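PDB 5GZT: chitinase from Paenibacillus sp. FPU-7, which probably catalyses the random endo-hydrolysis of beta-1,4 linkages between N-acetylglucosamine units in chitin and chitodextrins. Local coordinates for residues I479-Y484 and D511-L516; L527-A532 and A606-Y611; A880-Y885 and E924-E929. All coordinates share one frame; numbering follows the deposited sequence.

Contacts 1 and 2 are neighbours in the first glycosyl hydrolase family 18 barrel, with centres about 9 Å apart. Both are buried, and each packs a helix against a strand. Strands 478-481 and 527-532 are adjacent and parallel, and helix 510-519 lies between them in sequence. Contact 1 is apolar at its touching surface. Contact 2 adds a buried lysine that reaches across to the strand backbone. Contact 3 belongs to the second family 18 barrel, its centre about 62 Å from that of contact 2. It joins two helices and is only partly buried. There, a methionine-leucine pair sits beside a histidine bridging glutamate and phosphate.

Contact 1: I479-Y484 and D511-L516; sequences INLMTY and DSTVKL
T483 and T513 meet through their methyl sides, and L481 reaches V514 beside them. These two pairs make the apolar part of the contact, which joins strand 478-481 and the residues that follow it to helix 510-519. The CG2 methyl of T483 sits against the branch point of T513. T483 CG2 is 3.6 Å from T513 CB and about equally close to T513 OG1 and CG2, so it touches the whole fork. The second pair is a methyl contact, L481 CD1 to V514 CG2 at 3.9 Å. Here the two side chains cross at about a right angle. The CA atoms of T483 and T513 are 7.0 Å apart, consistent with the small side chains that meet here.

Polar bonds lie around the apolar patch and do not span it. T483 OG1 is held between the backbone N and the carbonyl carbon of its own residue (chi1 48°). From there it bonds to G530 O on the neighbouring strand 527-532, while CG2 stays directed at the helix. T513 OG1 bonds back to S509 O, just before the helix begins.

M482 and T483 are each the centre of an inverse gamma turn. The chemistry implies that both buried threonines satisfy their hydroxyls on backbone carbonyls and give carbon to the interface, between a strand and an outer helix of the TIM barrel.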
loop_
_atom_site.group_PDB
_atom_site.type_symbol
_atom_site.label_atom_id
_atom_site.label_comp_id
_atom_site.label_asym_id
_atom_site.label_seq_id
_atom_site.Cartn_x
_atom_site.Cartn_y
_atom_site.Cartn_z
ATOM N N ILE B 479 -5.905 7.846 -6.776
ATOM C CA ILE B 479 -6.456 8.651 -5.720
ATOM C C ILE B 479 -6.544 7.781 -4.435
ATOM O O ILE B 479 -7.163 6.704 -4.418
ATOM C CB ILE B 479 -7.819 9.210 -6.108
ATOM C CG1 ILE B 479 -7.685 10.110 -7.370
ATOM C CG2 ILE B 479 -8.387 10.030 -4.969
ATOM C CD1 ILE B 479 -8.999 10.547 -7.922
ATOM N N ASN B 480 -5.897 8.271 -3.383
ATOM C CA ASN B 480 -6.049 7.743 -2.006
ATOM C C ASN B 480 -7.283 8.275 -1.290
ATOM O O ASN B 480 -7.294 9.431 -0.856
ATOM C CB ASN B 480 -4.833 8.096 -1.198
ATOM C CG ASN B 480 -3.583 7.569 -1.804
ATOM O OD1 ASN B 480 -2.744 8.342 -2.251
ATOM N ND2 ASN B 480 -3.413 6.266 -1.792
ATOM N N LEU B 481 -8.338 7.466 -1.186
ATOM C CA LEU B 481 -9.581 7.948 -0.614
ATOM C C LEU B 481 -9.580 7.912 0.902
ATOM O O LEU B 481 -9.390 6.860 1.503
ATOM C CB LEU B 481 -10.769 7.157 -1.112
ATOM C CG LEU B 481 -11.108 7.105 -2.590
ATOM C CD1 LEU B 481 -12.171 6.005 -2.827
ATOM C CD2 LEU B 481 -11.628 8.490 -2.985
ATOM N N MET B 482 -9.840 9.053 1.496
ATOM C CA MET B 482 -9.860 9.238 2.928
ATOM C C MET B 482 -11.189 8.788 3.496
ATOM O O MET B 482 -11.963 9.565 4.014
ATOM C CB MET B 482 -9.508 10.682 3.288
ATOM C CG MET B 482 -8.017 10.921 3.054
ATOM S SD MET B 482 -7.362 12.498 3.695
ATOM C CE MET B 482 -8.288 13.584 2.679
ATOM N N THR B 483 -11.404 7.476 3.380
ATOM C CA THR B 483 -12.613 6.848 3.829
ATOM C C THR B 483 -12.526 6.540 5.367
ATOM O O THR B 483 -12.745 5.387 5.786
ATOM C CB THR B 483 -12.921 5.588 3.007
ATOM O OG1 THR B 483 -11.752 4.775 2.899
ATOM C CG2 THR B 483 -13.497 6.003 1.587
ATOM N N TYR B 484 -12.323 7.598 6.157
ATOM C CA TYR B 484 -12.264 7.555 7.608
ATOM C C TYR B 484 -12.602 8.942 8.079
ATOM O O TYR B 484 -12.802 9.837 7.233
ATOM C CB TYR B 484 -10.904 7.067 8.079
ATOM C CG TYR B 484 -9.682 7.653 7.420
ATOM C CD1 TYR B 484 -9.326 8.977 7.621
ATOM C CD2 TYR B 484 -8.853 6.863 6.622
ATOM C CE1 TYR B 484 -8.182 9.494 7.069
ATOM C CE2 TYR B 484 -7.714 7.379 6.039
ATOM C CZ TYR B 484 -7.370 8.686 6.261
ATOM O OH TYR B 484 -6.211 9.204 5.691
ATOM N N ASP B 511 -18.076 2.136 0.870
ATOM C CA ASP B 511 -18.917 1.823 -0.315
ATOM C C ASP B 511 -19.601 3.120 -0.871
ATOM O O ASP B 511 -19.508 3.401 -2.057
ATOM C CB ASP B 511 -19.936 0.835 0.094
ATOM C CG ASP B 511 -20.803 0.333 -1.069
ATOM O OD1 ASP B 511 -20.260 -0.044 -2.115
ATOM O OD2 ASP B 511 -22.053 0.325 -0.847
ATOM N N SER B 512 -20.201 3.918 -0.017
ATOM C CA SER B 512 -20.784 5.186 -0.459
ATOM C C SER B 512 -19.762 6.063 -1.143
ATOM O O SER B 512 -20.093 6.670 -2.167
ATOM C CB SER B 512 -21.538 5.925 0.651
ATOM O OG SER B 512 -20.649 6.541 1.595
ATOM N N THR B 513 -18.527 6.088 -0.646
ATOM C CA THR B 513 -17.499 6.914 -1.238
ATOM C C THR B 513 -17.012 6.418 -2.583
ATOM O O THR B 513 -16.833 7.202 -3.552
ATOM C CB THR B 513 -16.310 7.097 -0.282
ATOM O OG1 THR B 513 -16.828 7.596 0.958
ATOM C CG2 THR B 513 -15.325 8.087 -0.794
ATOM N N VAL B 514 -16.753 5.133 -2.668
ATOM C CA VAL B 514 -16.291 4.548 -3.868
ATOM C C VAL B 514 -17.374 4.714 -4.945
ATOM O O VAL B 514 -17.030 4.996 -6.096
ATOM C CB VAL B 514 -15.927 3.079 -3.696
ATOM C CG1 VAL B 514 -15.729 2.398 -5.047
ATOM C CG2 VAL B 514 -14.641 2.940 -2.820
ATOM N N LYS B 515 -18.649 4.633 -4.559
ATOM C CA LYS B 515 -19.746 4.748 -5.514
ATOM C C LYS B 515 -19.777 6.225 -6.013
ATOM O O LYS B 515 -20.001 6.444 -7.180
ATOM C CB LYS B 515 -21.056 4.357 -4.903
ATOM C CG LYS B 515 -21.235 2.862 -4.815
ATOM C CD LYS B 515 -22.495 2.533 -3.983
ATOM C CE LYS B 515 -22.707 1.049 -4.038
ATOM N NZ LYS B 515 -23.649 0.391 -3.110
ATOM N N LEU B 516 -19.538 7.190 -5.127
ATOM C CA LEU B 516 -19.485 8.590 -5.497
ATOM C C LEU B 516 -18.377 8.856 -6.494
ATOM O O LEU B 516 -18.597 9.510 -7.529
ATOM C CB LEU B 516 -19.371 9.517 -4.282
ATOM C CG LEU B 516 -19.018 10.994 -4.489
ATOM C CD1 LEU B 516 -20.240 11.799 -5.042
ATOM C CD2 LEU B 516 -18.558 11.584 -3.170
#

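Contact 2: L527-A532 and A606-Y611; sequences LMVGGA and AYKAEY
K608 reaches from helix 602-614 to strand 527-532, its carbons against V529, G530 and G531. K608 CG is 3.8 Å from V529 CG1. Farther out, K608 CE comes within 3.0 Å of G530 O, a tight approach, and within 3.6 Å of G531 CA. The chain bends at chi2 (130°) and chi3 (136°), which carries it past the valine and over the two glycines. With no side chain at G531, CE can settle close to the backbone.

The next shell holds the amine. K608 NZ forms a salt bridge with E600 OE2 and a hydrogen bond with T498 OG1, and the same E600 oxygen accepts the backbone N of A532, so one carboxylate ties the lysine to the end of the strand. Y611, one turn along the helix from K608, has its OH bonded to D511 OD1 in helix 510-519.

The axes of the strand and helix segments run nearly antiparallel (174°), 9.7 Å apart at closest, as in a TIM barrel. The buried charge of K608 is probably balanced by E600, and its aliphatic part serves as packing.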
loop_
_atom_site.group_PDB
_atom_site.type_symbol
_atom_site.label_atom_id
_atom_site.label_comp_id
_atom_site.label_asym_id
_atom_site.label_seq_id
_atom_site.Cartn_x
_atom_site.Cartn_y
_atom_site.Cartn_z
ATOM N N LEU B 527 -8.502 3.829 -7.667
ATOM C CA LEU B 527 -9.096 4.168 -6.362
ATOM C C LEU B 527 -8.506 3.316 -5.271
ATOM O O LEU B 527 -8.682 2.067 -5.289
ATOM C CB LEU B 527 -10.590 3.974 -6.364
ATOM C CG LEU B 527 -11.337 5.031 -7.187
ATOM C CD1 LEU B 527 -12.780 4.571 -7.181
ATOM C CD2 LEU B 527 -11.227 6.432 -6.621
ATOM N N MET B 528 -7.848 3.964 -4.313
ATOM C CA MET B 528 -7.368 3.258 -3.120
ATOM C C MET B 528 -8.401 3.533 -2.023
ATOM O O MET B 528 -8.878 4.675 -1.780
ATOM C CB MET B 528 -6.027 3.754 -2.656
ATOM C CG MET B 528 -4.875 3.502 -3.578
ATOM S SD MET B 528 -4.172 1.896 -3.540
ATOM C CE MET B 528 -3.334 1.883 -1.951
ATOM N N VAL B 529 -8.728 2.461 -1.342
ATOM C CA VAL B 529 -9.657 2.545 -0.236
ATOM C C VAL B 529 -8.885 2.851 1.045
ATOM O O VAL B 529 -7.878 2.174 1.324
ATOM C CB VAL B 529 -10.405 1.213 -0.137
ATOM C CG1 VAL B 529 -11.100 1.037 1.218
ATOM C CG2 VAL B 529 -11.380 1.140 -1.312
ATOM N N GLY B 530 -9.410 3.762 1.848
ATOM C CA GLY B 530 -8.764 4.127 3.129
ATOM C C GLY B 530 -9.277 3.362 4.387
ATOM O O GLY B 530 -10.476 3.068 4.542
ATOM N N GLY B 531 -8.343 3.047 5.264
ATOM C CA GLY B 531 -8.638 2.493 6.579
ATOM C C GLY B 531 -7.866 3.283 7.629
ATOM O O GLY B 531 -6.948 4.057 7.297
ATOM N N ALA B 532 -8.254 3.102 8.874
ATOM C CA ALA B 532 -7.674 3.844 9.996
ATOM C C ALA B 532 -7.172 2.956 11.119
ATOM O O ALA B 532 -7.862 1.990 11.498
ATOM C CB ALA B 532 -8.704 4.802 10.530
ATOM N N ALA B 606 -10.364 -7.141 7.085
ATOM C CA ALA B 606 -10.580 -8.237 6.123
ATOM C C ALA B 606 -11.773 -7.952 5.202
ATOM O O ALA B 606 -11.646 -8.138 4.044
ATOM C CB ALA B 606 -10.781 -9.568 6.792
ATOM N N TYR B 607 -12.862 -7.396 5.718
ATOM C CA TYR B 607 -13.981 -7.012 4.871
ATOM C C TYR B 607 -13.643 -5.909 3.868
ATOM O O TYR B 607 -14.090 -5.981 2.713
ATOM C CB TYR B 607 -15.218 -6.655 5.694
ATOM C CG TYR B 607 -15.967 -7.891 6.114
ATOM C CD1 TYR B 607 -16.761 -8.582 5.185
ATOM C CD2 TYR B 607 -15.752 -8.487 7.358
ATOM C CE1 TYR B 607 -17.423 -9.719 5.538
ATOM C CE2 TYR B 607 -16.378 -9.664 7.700
ATOM C CZ TYR B 607 -17.248 -10.256 6.832
ATOM O OH TYR B 607 -17.884 -11.425 7.197
ATOM N N LYS B 608 -12.730 -5.038 4.260
ATOM C CA LYS B 608 -12.302 -3.938 3.475
ATOM C C LYS B 608 -11.382 -4.389 2.352
ATOM O O LYS B 608 -11.588 -3.971 1.196
ATOM C CB LYS B 608 -11.671 -2.937 4.381
ATOM C CG LYS B 608 -11.636 -1.515 4.005
ATOM C CD LYS B 608 -12.178 -0.764 5.244
ATOM C CE LYS B 608 -11.404 0.370 5.552
ATOM N NZ LYS B 608 -12.179 1.184 6.538
ATOM N N ALA B 609 -10.436 -5.256 2.663
ATOM C CA ALA B 609 -9.634 -5.923 1.681
ATOM C C ALA B 609 -10.516 -6.715 0.674
ATOM O O ALA B 609 -10.247 -6.678 -0.565
ATOM C CB ALA B 609 -8.614 -6.869 2.350
ATOM N N GLU B 610 -11.513 -7.438 1.159
ATOM C CA GLU B 610 -12.398 -8.137 0.283
ATOM C C GLU B 610 -13.237 -7.164 -0.594
ATOM O O GLU B 610 -13.479 -7.431 -1.771
ATOM C CB GLU B 610 -13.222 -9.208 0.994
ATOM C CG GLU B 610 -12.426 -10.287 1.733
ATOM C CD GLU B 610 -11.461 -11.140 0.843
ATOM O OE1 GLU B 610 -11.719 -11.251 -0.372
ATOM O OE2 GLU B 610 -10.425 -11.698 1.344
ATOM N N TYR B 611 -13.622 -6.016 -0.089
ATOM C CA TYR B 611 -14.309 -5.064 -0.923
ATOM C C TYR B 611 -13.418 -4.584 -2.087
ATOM O O TYR B 611 -13.868 -4.482 -3.194
ATOM C CB TYR B 611 -14.760 -3.894 -0.096
ATOM C CG TYR B 611 -15.563 -2.871 -0.802
ATOM C CD1 TYR B 611 -14.958 -1.828 -1.487
ATOM C CD2 TYR B 611 -16.941 -2.947 -0.833
ATOM C CE1 TYR B 611 -15.732 -0.878 -2.151
ATOM C CE2 TYR B 611 -17.702 -1.983 -1.431
ATOM C CZ TYR B 611 -17.077 -0.983 -2.165
ATOM O OH TYR B 611 -17.826 -0.006 -2.792
#

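Contact 3: A880-Y885 and E924-E929; sequences AFMHQY and EKLDVE. With PO4 (phosphate ion), chain D.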
loop_
_atom_site.group_PDB
_atom_site.type_symbol
_atom_site.label_atom_id
_atom_site.label_comp_id
_atom_site.label_asym_id
_atom_site.label_seq_id
_atom_site.Cartn_x
_atom_site.Cartn_y
_atom_site.Cartn_z
ATOM N N ALA B 880 22.281 -51.891 26.153
ATOM C CA ALA B 880 23.278 -52.544 27.040
ATOM C C ALA B 880 24.088 -51.466 27.785
ATOM O O ALA B 880 24.363 -51.581 29.000
ATOM C CB ALA B 880 24.229 -53.525 26.248
ATOM N N PHE B 881 24.431 -50.383 27.075
ATOM C CA PHE B 881 25.192 -49.299 27.689
ATOM C C PHE B 881 24.351 -48.640 28.840
ATOM O O PHE B 881 24.836 -48.351 29.910
ATOM C CB PHE B 881 25.568 -48.305 26.591
ATOM C CG PHE B 881 26.562 -47.247 27.018
ATOM C CD1 PHE B 881 26.141 -46.130 27.720
ATOM C CD2 PHE B 881 27.921 -47.361 26.673
ATOM C CE1 PHE B 881 27.017 -45.189 28.109
ATOM C CE2 PHE B 881 28.818 -46.387 27.033
ATOM C CZ PHE B 881 28.358 -45.278 27.735
ATOM N N MET B 882 23.088 -48.433 28.559
ATOM C CA MET B 882 22.142 -47.850 29.496
ATOM C C MET B 882 22.123 -48.622 30.812
ATOM O O MET B 882 22.352 -48.050 31.902
ATOM C CB MET B 882 20.762 -47.705 28.837
ATOM C CG MET B 882 19.679 -47.039 29.745
ATOM S SD MET B 882 18.017 -47.289 29.029
ATOM C CE MET B 882 17.750 -48.936 29.561
ATOM N N HIS B 883 21.877 -49.895 30.720
ATOM C CA HIS B 883 21.882 -50.746 31.906
ATOM C C HIS B 883 23.245 -50.861 32.584
ATOM O O HIS B 883 23.331 -50.834 33.796
ATOM C CB HIS B 883 21.437 -52.195 31.550
ATOM C CG HIS B 883 19.987 -52.314 31.213
ATOM N ND1 HIS B 883 19.019 -51.925 32.105
ATOM C CD2 HIS B 883 19.332 -52.901 30.167
ATOM C CE1 HIS B 883 17.831 -52.193 31.596
ATOM N NE2 HIS B 883 17.989 -52.729 30.404
ATOM N N GLN B 884 24.281 -51.044 31.795
ATOM C CA GLN B 884 25.591 -51.250 32.376
ATOM C C GLN B 884 25.996 -50.060 33.288
ATOM O O GLN B 884 26.440 -50.270 34.395
ATOM C CB GLN B 884 26.627 -51.301 31.253
ATOM C CG GLN B 884 28.005 -51.455 31.855
ATOM C CD GLN B 884 29.090 -51.903 30.859
ATOM O OE1 GLN B 884 28.923 -51.867 29.621
ATOM N NE2 GLN B 884 30.228 -52.335 31.424
ATOM N N TYR B 885 25.723 -48.825 32.855
ATOM C CA TYR B 885 26.096 -47.644 33.639
ATOM C C TYR B 885 24.993 -46.988 34.443
ATOM O O TYR B 885 25.159 -45.880 34.971
ATOM C CB TYR B 885 26.829 -46.676 32.700
ATOM C CG TYR B 885 28.048 -47.381 32.089
ATOM C CD1 TYR B 885 29.109 -47.861 32.910
ATOM C CD2 TYR B 885 28.137 -47.599 30.739
ATOM C CE1 TYR B 885 30.228 -48.493 32.347
ATOM C CE2 TYR B 885 29.202 -48.232 30.169
ATOM C CZ TYR B 885 30.264 -48.653 30.966
ATOM O OH TYR B 885 31.326 -49.268 30.298
ATOM N N GLU B 924 10.241 -49.155 20.920
ATOM C CA GLU B 924 9.842 -50.546 21.118
ATOM C C GLU B 924 10.776 -51.291 22.064
ATOM O O GLU B 924 10.340 -51.931 23.018
ATOM C CB GLU B 924 9.744 -51.256 19.758
ATOM C CG GLU B 924 9.428 -52.714 19.870
ATOM C CD GLU B 924 9.290 -53.407 18.495
ATOM O OE1 GLU B 924 10.199 -53.430 17.675
ATOM O OE2 GLU B 924 8.258 -53.921 18.262
ATOM N N LYS B 925 12.057 -51.200 21.847
ATOM C CA LYS B 925 12.997 -51.906 22.714
ATOM C C LYS B 925 12.952 -51.420 24.129
ATOM O O LYS B 925 13.154 -52.169 25.013
ATOM C CB LYS B 925 14.401 -51.780 22.184
ATOM C CG LYS B 925 14.461 -52.551 20.864
ATOM C CD LYS B 925 15.814 -52.999 20.476
ATOM C CE LYS B 925 15.766 -53.726 19.153
ATOM N NZ LYS B 925 15.089 -55.061 19.141
ATOM N N LEU B 926 12.745 -50.116 24.335
ATOM C CA LEU B 926 12.746 -49.604 25.691
ATOM C C LEU B 926 11.429 -49.965 26.381
ATOM O O LEU B 926 11.397 -50.096 27.593
ATOM C CB LEU B 926 12.969 -48.081 25.723
ATOM C CG LEU B 926 14.409 -47.645 25.444
ATOM C CD1 LEU B 926 14.464 -46.135 25.284
ATOM C CD2 LEU B 926 15.369 -48.099 26.514
ATOM N N ASP B 927 10.329 -50.075 25.627
ATOM C CA ASP B 927 9.117 -50.725 26.223
ATOM C C ASP B 927 9.424 -52.126 26.734
ATOM O O ASP B 927 8.936 -52.535 27.787
ATOM C CB ASP B 927 7.963 -50.794 25.221
ATOM C CG ASP B 927 7.408 -49.376 24.856
ATOM O OD1 ASP B 927 7.798 -48.392 25.496
ATOM O OD2 ASP B 927 6.618 -49.314 23.926
ATOM N N VAL B 928 10.115 -52.898 25.919
ATOM C CA VAL B 928 10.523 -54.276 26.313
ATOM C C VAL B 928 11.349 -54.211 27.581
ATOM O O VAL B 928 10.994 -54.814 28.618
ATOM C CB VAL B 928 11.244 -54.987 25.156
ATOM C CG1 VAL B 928 11.945 -56.303 25.562
ATOM C CG2 VAL B 928 10.283 -55.283 24.067
ATOM N N GLU B 929 12.342 -53.326 27.575
ATOM C CA GLU B 929 13.224 -53.198 28.734
ATOM C C GLU B 929 12.415 -52.831 29.977
ATOM O O GLU B 929 12.673 -53.382 31.079
ATOM C CB GLU B 929 14.413 -52.245 28.535
ATOM C CG GLU B 929 15.430 -52.620 27.472
ATOM C CD GLU B 929 15.951 -54.043 27.753
ATOM O OE1 GLU B 929 16.467 -54.263 28.869
ATOM O OE2 GLU B 929 15.661 -54.928 26.908
HETATM P P PO4 D . 19.091 -49.622 34.909
HETATM O O1 PO4 D . 19.616 -48.915 33.649
HETATM O O2 PO4 D . 19.336 -51.035 34.551
HETATM O O3 PO4 D . 19.867 -49.117 36.029
HETATM O O4 PO4 D . 17.573 -49.409 35.085
#
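M882 and L926 form the tight part of this contact, and H883 and E929 the more open part. M882 SD lies 3.7 Å from L926 CD2, with M882 CE close behind at 4.0 Å. Both residues are buried, and Y937 from a nearby loop packs on each of them. The methionine extends with CG anti to the backbone N and then turns at chi3. This turn brings CE over one face of the H883 ring, offset toward its rim.

The other side is polar and partly exposed. H883 uses both ring nitrogens. H883 NE2 donates to E929 OE1 over 2.7 Å with a bent angle of 146°. It meets the anti side of the carboxylate, whose plane stands 69° from that of the ring. H883 ND1 gives a straighter bond to O2 of a phosphate ion, 2.6 Å long at 171°. The phosphate probably comes from the crystallisation liquor, and it is also bonded by Y937 OH and K935 NZ. The H933 ring stacks on H883, and Y937 meets it nearly at right angles. Two acceptors, both anionic, would favour a doubly protonated, positively charged imidazole.

The backbones stay well apart here. The CA atoms of H883 and E929 are 9.5 Å from each other, so long side chains fill the gap. Helix 868-884 precedes strand 889-893, and helix 911-933 follows it after the short helix 900-903. Their pairing is that of neighbouring outer helices in a TIM barrel, with a His-carboxylate hydrogen bond at the barrel surface.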